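Local coordinates for putative GGDEF domain protein (Pseudomonas aeruginosa, PDB 7E6G) that probably acts as a diguanylate cyclase, joining two GTP molecules into cyclic di-GMP with the help of magnesium, at residues 228-233 with 237-242. Sequence-based numbering, arbitrary orientation.
Sequences TEHRIG and SQTVNR
The guanidinium groups of Arg231 and Arg242 lie flat on one another, their planes 8° apart and their centres 3.4 Å from each other, shifted so that each CZ sits toward the rim of the other group. On its opposite face the Arg242 group has the carbonyl oxygen of Gln238, offset to the rim, and at its edge, in plane, stands Thr228 OG1. The bond from Arg242 NE to Thr228 OG1 is weak, 3.3 Å long and bent to 125°. A bend at chi3 (-23°) folds the Arg242 chain back to the stack, whereas Arg231 reaches it with its chain extended from CG to NE. Such a pairing of like charges is presumably eased by Glu234, which forms a salt bridge with Arg242 NH2 and also accepts a hydrogen bond from the Arg231 backbone N. The second flat group, the imidazole of His230, meets Thr239 at its edge: ND1 and OG1 lie 3.0 Å apart in the ring plane, in a hydrogen bond whose donor could be either. Ile232 N lies over one face of the imidazole, offset toward the rim, and the ring also stacks on Tyr133. These contacts span the connection from strand 223-229 of the central sheet into helix 236-252, the first half of a beta-alpha-beta unit of the GGDEF domain, away from the nucleotide and magnesium sites. Thr239 uses both its branches. With CG2 anti to its backbone N, the methyl touches Thr228 CG2 at 3.7 Å, while OG1 is turned to the histidine and is also hydrogen-bonded to Thr235 O.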
loop_
_atom_site.group_PDB
_atom_site.type_symbol
_atom_site.label_atom_id
_atom_site.label_comp_id
_atom_site.label_asym_id
_atom_site.label_seq_id
_atom_site.Cartn_x
_atom_site.Cartn_y
_atom_site.Cartn_z
ATOM N N THR A 228 -46.676 -13.222 -23.798
ATOM C CA THR A 228 -46.148 -13.534 -25.117
ATOM C C THR A 228 -44.717 -14.029 -25.028
ATOM O O THR A 228 -44.031 -13.886 -24.014
ATOM C CB THR A 228 -46.136 -12.339 -26.076
ATOM O OG1 THR A 228 -45.972 -12.834 -27.410
ATOM C CG2 THR A 228 -44.957 -11.422 -25.779
ATOM N N GLU A 229 -44.271 -14.592 -26.141
ATOM C CA GLU A 229 -42.877 -14.934 -26.356
ATOM C C GLU A 229 -42.220 -13.902 -27.260
ATOM O O GLU A 229 -42.844 -13.353 -28.174
ATOM C CB GLU A 229 -42.739 -16.302 -26.999
ATOM C CG GLU A 229 -41.367 -16.874 -26.878
ATOM C CD GLU A 229 -41.293 -18.237 -27.501
ATOM O OE1 GLU A 229 -40.169 -18.774 -27.633
ATOM O OE2 GLU A 229 -42.371 -18.788 -27.819
ATOM N N HIS A 230 -40.952 -13.642 -27.006
ATOM C CA HIS A 230 -40.240 -12.746 -27.893
ATOM C C HIS A 230 -40.002 -13.407 -29.250
ATOM O O HIS A 230 -39.374 -14.469 -29.330
ATOM C CB HIS A 230 -38.915 -12.323 -27.295
ATOM C CG HIS A 230 -38.089 -11.562 -28.268
ATOM N ND1 HIS A 230 -38.514 -10.367 -28.806
ATOM C CD2 HIS A 230 -36.915 -11.855 -28.870
ATOM C CE1 HIS A 230 -37.613 -9.933 -29.666
ATOM N NE2 HIS A 230 -36.632 -10.817 -29.724
ATOM N N ARG A 231 -40.474 -12.762 -30.316
ATOM C CA ARG A 231 -40.248 -13.216 -31.684
ATOM C C ARG A 231 -38.992 -12.544 -32.236
ATOM O O ARG A 231 -38.905 -11.315 -32.259
ATOM C CB ARG A 231 -41.469 -12.898 -32.544
ATOM C CG ARG A 231 -42.759 -13.452 -31.938
ATOM C CD ARG A 231 -44.022 -13.031 -32.699
ATOM N NE ARG A 231 -45.236 -13.473 -32.008
ATOM C CZ ARG A 231 -46.480 -13.219 -32.416
ATOM N NH1 ARG A 231 -46.695 -12.518 -33.531
ATOM N NH2 ARG A 231 -47.507 -13.674 -31.704
ATOM N N ILE A 232 -38.018 -13.343 -32.677
ATOM C CA ILE A 232 -36.730 -12.787 -33.095
ATOM C C ILE A 232 -36.893 -11.945 -34.364
ATOM O O ILE A 232 -37.721 -12.235 -35.240
ATOM C CB ILE A 232 -35.689 -13.908 -33.285
ATOM C CG1 ILE A 232 -35.350 -14.556 -31.934
ATOM C CG2 ILE A 232 -34.411 -13.375 -33.919
ATOM C CD1 ILE A 232 -34.442 -15.778 -32.044
ATOM N N GLY A 233 -36.108 -10.876 -34.457
ATOM C CA GLY A 233 -36.271 -9.931 -35.540
ATOM C C GLY A 233 -37.276 -8.859 -35.232
ATOM O O GLY A 233 -37.863 -8.273 -36.150
ATOM N N SER A 237 -39.867 -3.341 -27.751
ATOM C CA SER A 237 -41.097 -2.572 -27.586
ATOM C C SER A 237 -42.282 -3.266 -28.247
ATOM O O SER A 237 -43.409 -3.198 -27.744
ATOM C CB SER A 237 -40.915 -1.162 -28.147
ATOM O OG SER A 237 -42.010 -0.325 -27.824
ATOM N N GLN A 238 -42.053 -3.942 -29.372
ATOM C CA GLN A 238 -43.152 -4.632 -30.041
ATOM C C GLN A 238 -43.546 -5.886 -29.272
ATOM O O GLN A 238 -44.735 -6.229 -29.193
ATOM C CB GLN A 238 -42.761 -4.951 -31.476
ATOM C CG GLN A 238 -42.625 -3.710 -32.334
ATOM C CD GLN A 238 -41.776 -3.936 -33.574
ATOM O OE1 GLN A 238 -40.750 -4.623 -33.528
ATOM N NE2 GLN A 238 -42.204 -3.360 -34.693
ATOM N N THR A 239 -42.559 -6.555 -28.665
ATOM C CA THR A 239 -42.852 -7.595 -27.684
ATOM C C THR A 239 -43.736 -7.066 -26.560
ATOM O O THR A 239 -44.767 -7.672 -26.230
ATOM C CB THR A 239 -41.564 -8.152 -27.096
ATOM O OG1 THR A 239 -40.588 -8.303 -28.130
ATOM C CG2 THR A 239 -41.833 -9.491 -26.439
ATOM N N VAL A 240 -43.317 -5.966 -25.921
ATOM C CA VAL A 240 -44.132 -5.394 -24.853
ATOM C C VAL A 240 -45.540 -5.104 -25.361
ATOM O O VAL A 240 -46.529 -5.441 -24.700
ATOM C CB VAL A 240 -43.465 -4.136 -24.267
ATOM C CG1 VAL A 240 -44.450 -3.373 -23.402
ATOM C CG2 VAL A 240 -42.226 -4.522 -23.457
ATOM N N ASN A 241 -45.653 -4.518 -26.555
ATOM C CA ASN A 241 -46.968 -4.189 -27.101
ATOM C C ASN A 241 -47.839 -5.431 -27.251
ATOM O O ASN A 241 -49.044 -5.389 -26.982
ATOM C CB ASN A 241 -46.813 -3.473 -28.442
ATOM C CG ASN A 241 -46.519 -1.989 -28.279
ATOM O OD1 ASN A 241 -46.283 -1.495 -27.167
ATOM N ND2 ASN A 241 -46.522 -1.269 -29.391
ATOM N N ARG A 242 -47.255 -6.553 -27.677
ATOM C CA ARG A 242 -48.082 -7.744 -27.852
ATOM C C ARG A 242 -48.510 -8.319 -26.506
ATOM O O ARG A 242 -49.665 -8.747 -26.347
ATOM C CB ARG A 242 -47.360 -8.798 -28.680
ATOM C CG ARG A 242 -48.328 -9.822 -29.292
ATOM C CD ARG A 242 -47.609 -11.078 -29.760
ATOM N NE ARG A 242 -46.208 -10.774 -30.019
ATOM C CZ ARG A 242 -45.754 -10.147 -31.108
ATOM N NH1 ARG A 242 -46.576 -9.756 -32.084
ATOM N NH2 ARG A 242 -44.456 -9.916 -31.211
#